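Local coordinates for SusD-like protein BACOVA_02651 (PDB 5E75) that binds polysaccharide at the cell surface and probably mediates xyloglucan binding before its transport into the periplasm for degradation, at residues G185-A188 and K189-A193; E205-L208 and E209-R212; A295-L298 and R299-A302; V413-G416 and M417-S420. All coordinates share one frame; numbering follows the deposited sequence.

Contact 1: residues G185-A188 and K189-A193; sequences GILA and KVYLA. With EDO (1,2-ethanediol), chain C.
Leu187 O takes the N-H of Tyr191 at 2.9 Å, a nearly straight helical bond (N-H...O 173°), and the two side chains run side by side in the same direction. Leu187 CD1 lies 3.5 Å from Tyr191 CE2 and its CG is almost as near, so the leucine lies alongside the CD2-CE2 side of the phenol ring. Leu187 reaches it because its CG is anti to the backbone N (chi1 -174°). One residue earlier the same i to i+4 spacing brings Ile186 CG2 to 4.2 Å from Val190 CG2, a looser apolar touch beside the bond from Val190 N to Ile186 O. Lys189 runs its CG past Gly185 O at 3.4 Å, then bends at chi3 (62°); its NZ makes a salt bridge with Asp362 of helix 360-372 and a weak 3.3 Å hydrogen bond to O1 of an ethanediol, probably from the crystallisation liquor. Ile186 CD1 meets C1 of the same molecule. Around this turn of helix 180-195 pack helices 151-168 and 205-221, where Tyr191 touches Ile159 and Leu210. Apolar side chains thus bind the helix to its neighbours, while the buried carbonyls are spent on backbone bonds and the lysine charge is paired with an aspartate.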
# COMPACT_ATOMS: atom_id res chain seq x y z
N GLY A 185 10.78 -8.23 -7.17
CA GLY A 185 10.67 -7.11 -6.25
C GLY A 185 9.87 -7.44 -5.01
O GLY A 185 10.26 -7.10 -3.88
N ILE A 186 8.73 -8.11 -5.19
CA ILE A 186 7.94 -8.55 -4.03
C ILE A 186 8.73 -9.55 -3.20
O ILE A 186 8.75 -9.48 -1.98
CB ILE A 186 6.57 -9.16 -4.45
CG1 ILE A 186 5.74 -8.15 -5.25
CG2 ILE A 186 5.79 -9.65 -3.23
CD1 ILE A 186 5.10 -7.07 -4.47
N LEU A 187 9.41 -10.49 -3.86
CA LEU A 187 10.19 -11.48 -3.14
C LEU A 187 11.31 -10.86 -2.30
O LEU A 187 11.55 -11.28 -1.16
CB LEU A 187 10.71 -12.54 -4.13
CG LEU A 187 11.45 -13.74 -3.54
CD1 LEU A 187 10.60 -14.45 -2.49
CD2 LEU A 187 11.78 -14.69 -4.68
N ALA A 188 11.94 -9.81 -2.83
CA ALA A 188 12.94 -9.08 -2.06
C ALA A 188 12.31 -8.50 -0.79
O ALA A 188 12.91 -8.58 0.31
CB ALA A 188 13.56 -7.99 -2.89
N LYS A 189 11.12 -7.92 -0.92
CA LYS A 189 10.41 -7.35 0.22
C LYS A 189 10.06 -8.42 1.25
O LYS A 189 10.13 -8.18 2.45
CB LYS A 189 9.14 -6.61 -0.22
CG LYS A 189 9.39 -5.36 -1.04
CD LYS A 189 8.10 -4.65 -1.37
CE LYS A 189 7.36 -4.19 -0.14
NZ LYS A 189 6.22 -3.28 -0.53
N VAL A 190 9.66 -9.59 0.77
CA VAL A 190 9.29 -10.70 1.65
C VAL A 190 10.51 -11.21 2.44
O VAL A 190 10.42 -11.40 3.65
CB VAL A 190 8.59 -11.82 0.84
CG1 VAL A 190 8.36 -13.05 1.71
CG2 VAL A 190 7.27 -11.33 0.29
N TYR A 191 11.63 -11.44 1.75
CA TYR A 191 12.83 -11.87 2.45
C TYR A 191 13.30 -10.82 3.47
O TYR A 191 13.68 -11.16 4.59
CB TYR A 191 13.95 -12.20 1.47
CG TYR A 191 13.87 -13.59 0.88
CD1 TYR A 191 13.90 -14.72 1.70
CD2 TYR A 191 13.77 -13.77 -0.47
CE1 TYR A 191 13.84 -15.99 1.17
CE2 TYR A 191 13.73 -15.05 -1.02
CZ TYR A 191 13.74 -16.15 -0.18
OH TYR A 191 13.69 -17.44 -0.70
N LEU A 192 13.25 -9.54 3.10
CA LEU A 192 13.62 -8.50 4.05
C LEU A 192 12.68 -8.53 5.26
O LEU A 192 13.14 -8.42 6.42
CB LEU A 192 13.63 -7.11 3.41
CG LEU A 192 13.99 -5.94 4.34
CD1 LEU A 192 15.40 -6.10 4.93
CD2 LEU A 192 13.85 -4.64 3.59
N ALA A 193 11.38 -8.68 5.01
CA ALA A 193 10.41 -8.73 6.10
C ALA A 193 10.64 -9.94 7.00
O ALA A 193 10.50 -9.85 8.22
CB ALA A 193 8.97 -8.74 5.55
C1 EDO C . 3.53 -6.48 -1.28
O1 EDO C . 3.72 -5.42 -0.35
C2 EDO C . 2.05 -6.81 -1.44
O2 EDO C . 1.62 -7.73 -0.44

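Contact 2: residues E205-L208 and E209-R212; sequences EGDL and ELAR
The guanidinium of Arg212 carries Leu208 O over one face, 3.8 Å above the plane and toward the rim, with Glu209 CA above the plane in a similar offset place; at its edge, in plane, sits water 1. The chain reaches back over the preceding turn through a bend at chi3 (-64°), which brings NH1 to 3.8 Å from Leu208 CB. Leu208 O meanwhile accepts the backbone N-H of Arg212, so one residue contributes both a carbonyl and its CB to the arginine. NH2 forms a salt bridge with Glu209 OE1 at 2.7 Å, the carboxylate oxygen being met nearly along its C-O bond although it stands 19° out of the guanidinium plane. Glu205 is joined to the arginine through water: water 1 gives protons to Glu205 O and, at 2.6 Å, to Glu205 OE1 while accepting from Arg212 NH2, and water 2 links Glu205 OE1 to Arg212 NH1. NH1 also reaches Ala370 O, and Glu205 OE2 is held by Asn374. A leucine in place of Arg212 would probably leave Glu209 without its charge partner and both waters without their donor. On the other flank Asp207 pairs with Arg194 of helix 180-195. An i to i+3 glutamate-arginine salt bridge and a water-mediated i to i+7 link line one side of the first turns of helix 205-221.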
# COMPACT_ATOMS: atom_id res chain seq x y z
N GLU A 205 21.11 -13.14 8.23
CA GLU A 205 22.01 -12.75 7.15
C GLU A 205 21.69 -13.49 5.84
O GLU A 205 21.90 -12.95 4.75
CB GLU A 205 23.46 -12.99 7.60
CG GLU A 205 23.90 -12.06 8.76
CD GLU A 205 24.20 -10.63 8.32
OE1 GLU A 205 24.18 -10.36 7.10
OE2 GLU A 205 24.47 -9.78 9.21
N GLY A 206 21.17 -14.71 5.93
CA GLY A 206 20.74 -15.42 4.75
C GLY A 206 19.60 -14.72 4.03
O GLY A 206 19.65 -14.54 2.82
N ASP A 207 18.59 -14.33 4.79
CA ASP A 207 17.46 -13.62 4.21
C ASP A 207 17.88 -12.24 3.70
O ASP A 207 17.39 -11.81 2.66
CB ASP A 207 16.31 -13.47 5.22
CG ASP A 207 15.51 -14.77 5.43
OD1 ASP A 207 15.71 -15.78 4.71
OD2 ASP A 207 14.65 -14.75 6.33
N LEU A 208 18.79 -11.55 4.41
CA LEU A 208 19.31 -10.28 3.92
C LEU A 208 20.01 -10.45 2.58
O LEU A 208 19.84 -9.64 1.66
CB LEU A 208 20.25 -9.64 4.94
CG LEU A 208 19.61 -9.05 6.19
CD1 LEU A 208 20.71 -8.63 7.17
CD2 LEU A 208 18.74 -7.86 5.83
N GLU A 209 20.80 -11.50 2.47
CA GLU A 209 21.52 -11.76 1.23
C GLU A 209 20.54 -12.01 0.09
O GLU A 209 20.71 -11.47 -1.00
CB GLU A 209 22.48 -12.94 1.41
CG GLU A 209 23.22 -13.35 0.15
CD GLU A 209 24.07 -12.24 -0.43
OE1 GLU A 209 24.49 -11.34 0.33
OE2 GLU A 209 24.32 -12.27 -1.65
N LEU A 210 19.53 -12.83 0.33
CA LEU A 210 18.52 -13.08 -0.69
C LEU A 210 17.74 -11.81 -1.09
O LEU A 210 17.52 -11.56 -2.27
CB LEU A 210 17.57 -14.18 -0.23
CG LEU A 210 18.19 -15.59 -0.23
CD1 LEU A 210 17.37 -16.55 0.63
CD2 LEU A 210 18.33 -16.10 -1.63
N ALA A 211 17.36 -10.99 -0.11
CA ALA A 211 16.70 -9.72 -0.40
C ALA A 211 17.59 -8.85 -1.29
O ALA A 211 17.13 -8.23 -2.25
CB ALA A 211 16.37 -9.00 0.89
N ARG A 212 18.88 -8.79 -0.97
CA ARG A 212 19.81 -8.02 -1.79
C ARG A 212 19.93 -8.58 -3.20
O ARG A 212 19.98 -7.84 -4.17
CB ARG A 212 21.21 -7.97 -1.16
CG ARG A 212 21.30 -7.07 0.06
CD ARG A 212 22.75 -6.86 0.45
NE ARG A 212 23.42 -8.08 0.88
CZ ARG A 212 23.53 -8.50 2.14
NH1 ARG A 212 22.99 -7.82 3.13
NH2 ARG A 212 24.20 -9.61 2.41
O HOH W 1 24.17 -11.27 4.66
O HOH W 2 24.28 -8.10 5.75

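Contact 3: residues A295-L298 and R299-A302; sequences ADTL and RRNA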
# COMPACT_ATOMS: atom_id res chain seq x y z
N ALA A 295 12.45 21.02 1.99
CA ALA A 295 12.70 21.04 0.57
C ALA A 295 11.83 20.07 -0.21
O ALA A 295 11.74 20.18 -1.43
CB ALA A 295 14.17 20.75 0.29
N ASP A 296 11.16 19.14 0.49
CA ASP A 296 10.42 18.03 -0.16
C ASP A 296 8.99 18.42 -0.51
O ASP A 296 8.04 17.69 -0.22
CB ASP A 296 10.45 16.81 0.78
CG ASP A 296 10.11 15.49 0.11
OD1 ASP A 296 10.01 15.41 -1.11
OD2 ASP A 296 9.98 14.52 0.88
N THR A 297 8.85 19.55 -1.20
CA THR A 297 7.53 20.06 -1.54
C THR A 297 6.85 19.30 -2.67
O THR A 297 5.62 19.31 -2.76
CB THR A 297 7.59 21.56 -1.89
OG1 THR A 297 8.48 21.75 -2.98
CG2 THR A 297 8.08 22.35 -0.69
N LEU A 298 7.62 18.63 -3.52
CA LEU A 298 7.02 17.92 -4.65
C LEU A 298 6.25 16.70 -4.15
O LEU A 298 5.10 16.48 -4.54
CB LEU A 298 8.07 17.53 -5.70
CG LEU A 298 8.88 18.70 -6.27
CD1 LEU A 298 9.89 18.18 -7.27
CD2 LEU A 298 7.99 19.75 -6.93
N ARG A 299 6.87 15.91 -3.28
CA ARG A 299 6.17 14.76 -2.74
C ARG A 299 5.06 15.21 -1.78
O ARG A 299 3.97 14.63 -1.79
CB ARG A 299 7.13 13.79 -2.05
CG ARG A 299 8.06 13.06 -3.04
CD ARG A 299 8.81 11.90 -2.38
NE ARG A 299 9.79 12.40 -1.43
CZ ARG A 299 10.81 11.71 -0.95
NH1 ARG A 299 11.01 10.45 -1.31
NH2 ARG A 299 11.67 12.29 -0.10
N ARG A 300 5.29 16.25 -1.00
CA ARG A 300 4.24 16.72 -0.11
C ARG A 300 3.02 17.17 -0.92
O ARG A 300 1.91 16.75 -0.66
CB ARG A 300 4.73 17.87 0.79
CG ARG A 300 3.72 18.22 1.89
CD ARG A 300 3.92 19.60 2.48
NE ARG A 300 3.66 20.60 1.45
CZ ARG A 300 4.25 21.78 1.36
NH1 ARG A 300 5.13 22.19 2.27
NH2 ARG A 300 3.93 22.58 0.35
N ASN A 301 3.24 18.02 -1.93
CA ASN A 301 2.10 18.55 -2.68
C ASN A 301 1.34 17.47 -3.44
O ASN A 301 0.10 17.55 -3.59
CB ASN A 301 2.54 19.62 -3.70
CG ASN A 301 2.89 20.94 -3.07
OD1 ASN A 301 2.55 21.21 -1.92
ND2 ASN A 301 3.58 21.79 -3.83
N ALA A 302 2.06 16.46 -3.94
CA ALA A 302 1.39 15.39 -4.67
C ALA A 302 0.62 14.46 -3.75
O ALA A 302 -0.14 13.62 -4.21
CB ALA A 302 2.39 14.59 -5.50
O HOH W 3 9.80 16.62 -3.19
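Arg299 and Asp296 grip each other side-on at the start of helix 297-303. Arg299 NE gives its N-H to Asp296 OD1 at 3.0 Å, on the syn lone pair of that oxygen, and NH2 reaches OD2 at 3.0 Å from above the carboxylate plane. The carboxylate comes to the edge of the guanidinium, but the two planes stand 57° apart, so the pair is twisted rather than flat. Asp296 CG is anti to its own backbone N (chi1 -163°), and the arginine bends at chi3 (-69°) to turn NE and NH2 to it. Arg299 also forms salt bridges through NH2 to Glu410 and through NH1 to Glu414; three carboxylates therefore share this largely buried cation and probably stabilise its charge. Thr297, the next residue, offers its O to Asn301 N at 2.8 Å, the donor standing above the carbonyl plane, and Asn301 CB lies 3.2 Å from the same oxygen. Asn301 OD1 accepts from Arg300 NH2 and is also bonded to Ser309 OG, which probably holds the amide in its rotation. Asp296 occupies the N-cap position without a side-chain capping bond; its carbonyl accepts the N-H of Arg300. Here a short helix begins at an inverse gamma turn centred on Asp296, with an i to i+3 aspartate-arginine salt bridge across its first turn, the same arginine reaching on to helix 404-415.

Contact 4: residues V413-G416 and M417-S420; sequences VEFG and MEYS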
# COMPACT_ATOMS: atom_id res chain seq x y z
N VAL A 413 7.37 9.15 3.40
CA VAL A 413 7.13 10.24 2.47
C VAL A 413 7.05 9.78 1.02
O VAL A 413 6.33 10.38 0.23
CB VAL A 413 8.15 11.43 2.61
CG1 VAL A 413 8.09 12.07 3.99
CG2 VAL A 413 9.55 11.01 2.34
N GLU A 414 7.76 8.73 0.65
CA GLU A 414 7.65 8.22 -0.71
C GLU A 414 6.28 7.59 -0.94
O GLU A 414 5.72 7.73 -2.04
CB GLU A 414 8.77 7.21 -0.98
CG GLU A 414 8.80 6.67 -2.41
CD GLU A 414 9.07 7.71 -3.47
OE1 GLU A 414 9.64 8.78 -3.16
OE2 GLU A 414 8.73 7.44 -4.64
N PHE A 415 5.72 6.95 0.08
CA PHE A 415 4.52 6.11 -0.11
C PHE A 415 3.27 6.59 0.62
O PHE A 415 2.30 5.85 0.75
CB PHE A 415 4.82 4.63 0.21
CG PHE A 415 5.89 4.07 -0.64
CD1 PHE A 415 5.67 3.89 -1.99
CD2 PHE A 415 7.13 3.77 -0.13
CE1 PHE A 415 6.68 3.43 -2.81
CE2 PHE A 415 8.13 3.29 -0.93
CZ PHE A 415 7.91 3.13 -2.26
N GLY A 416 3.28 7.83 1.09
CA GLY A 416 2.11 8.38 1.76
C GLY A 416 0.86 8.27 0.90
O GLY A 416 0.89 8.55 -0.30
N MET A 417 -0.24 7.84 1.53
CA MET A 417 -1.54 7.71 0.84
C MET A 417 -1.51 6.70 -0.31
O MET A 417 -2.33 6.76 -1.21
CB MET A 417 -2.10 9.07 0.40
CG MET A 417 -2.38 10.04 1.55
SD MET A 417 -3.33 9.33 2.91
CE MET A 417 -4.72 8.59 2.02
N GLU A 418 -0.60 5.73 -0.24
CA GLU A 418 -0.60 4.59 -1.16
C GLU A 418 -0.99 3.29 -0.45
O GLU A 418 -0.89 2.21 -1.02
CB GLU A 418 0.74 4.41 -1.88
CG GLU A 418 0.98 5.54 -2.86
CD GLU A 418 2.31 5.46 -3.58
OE1 GLU A 418 2.65 4.40 -4.17
OE2 GLU A 418 2.97 6.51 -3.58
N TYR A 419 -1.46 3.41 0.79
CA TYR A 419 -2.03 2.27 1.51
C TYR A 419 -1.01 1.17 1.74
O TYR A 419 -1.36 -0.01 1.73
CB TYR A 419 -3.29 1.75 0.78
CG TYR A 419 -4.06 2.84 0.03
CD1 TYR A 419 -4.56 3.96 0.66
CD2 TYR A 419 -4.25 2.71 -1.34
CE1 TYR A 419 -5.26 4.96 -0.09
CE2 TYR A 419 -4.93 3.68 -2.07
CZ TYR A 419 -5.41 4.79 -1.44
OH TYR A 419 -6.08 5.71 -2.24
N SER A 420 0.24 1.57 1.96
CA SER A 420 1.34 0.64 2.16
C SER A 420 2.11 0.85 3.46
O SER A 420 2.73 -0.08 3.96
CB SER A 420 2.31 0.74 0.98
OG SER A 420 2.77 2.07 0.84
O HOH W 4 0.97 4.45 2.76
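A type II beta turn runs from Phe415 to Glu418, bringing the chain out of helix 404-415 toward helix 421-431. It is closed by Glu418 N to Phe415 O at 3.1 Å, a bent bond (N-H...O 143°) whose donor stands above the carbonyl plane. Water 4 gives a proton to the same Phe415 O and accepts from Ser420 N, so this oxygen is gripped twice and the water carries the tie two residues further, to Ser420. Met417 has positive phi (61°), as the third position of such a turn requires. Glu418 CB rests 3.4 Å from Phe415 O, and from there the chain extends back beside the phenylalanine; OE1 meets the ring edge in plane, 3.8 Å from CD1, with the carboxylate steeply inclined to the ring. Glu414 CG lies over one ring face. OE2 of Glu418 forms salt bridges with Arg359 and Lys332, while Glu414 OE2 forms salt bridges with Arg359 and Arg393. Both acids are buried, and their mutual repulsion is probably quenched by these cations, Arg359 being shared. A glutamine in place of Glu418 would probably leave Lys332 and Arg359 short of a compensating negative charge. Ser420 OG sits between its backbone N and carbonyl carbon (chi1 56°), which points it back at the phenylalanine, 3.3 Å from Phe415 CB.

Overall arrangement
Along the chain the four contacts come in series, forming two neighbouring pairs. Contacts 1 and 2 lie on the consecutive helices 180-195 and 205-221, their centres 9 Å apart, and pack directly: Tyr191 CE1 is 3.6 Å from Leu210 CD1, and Ala188 O lies against Ala211 CB. Contacts 3 and 4, with centres 13 Å apart, join helix 297-303 to the end of helix 404-415 through Arg299 NH1 and Glu414 OE1, 2.8 Å apart in a salt bridge. Contact 4 lies nearest the chain centre, its nearest atoms about 6 Å from contact 1. Helix 360-372 bridges the pairs: its Asp362 meets both Lys189 and Phe415, linking the helical core of this SusD-family protein.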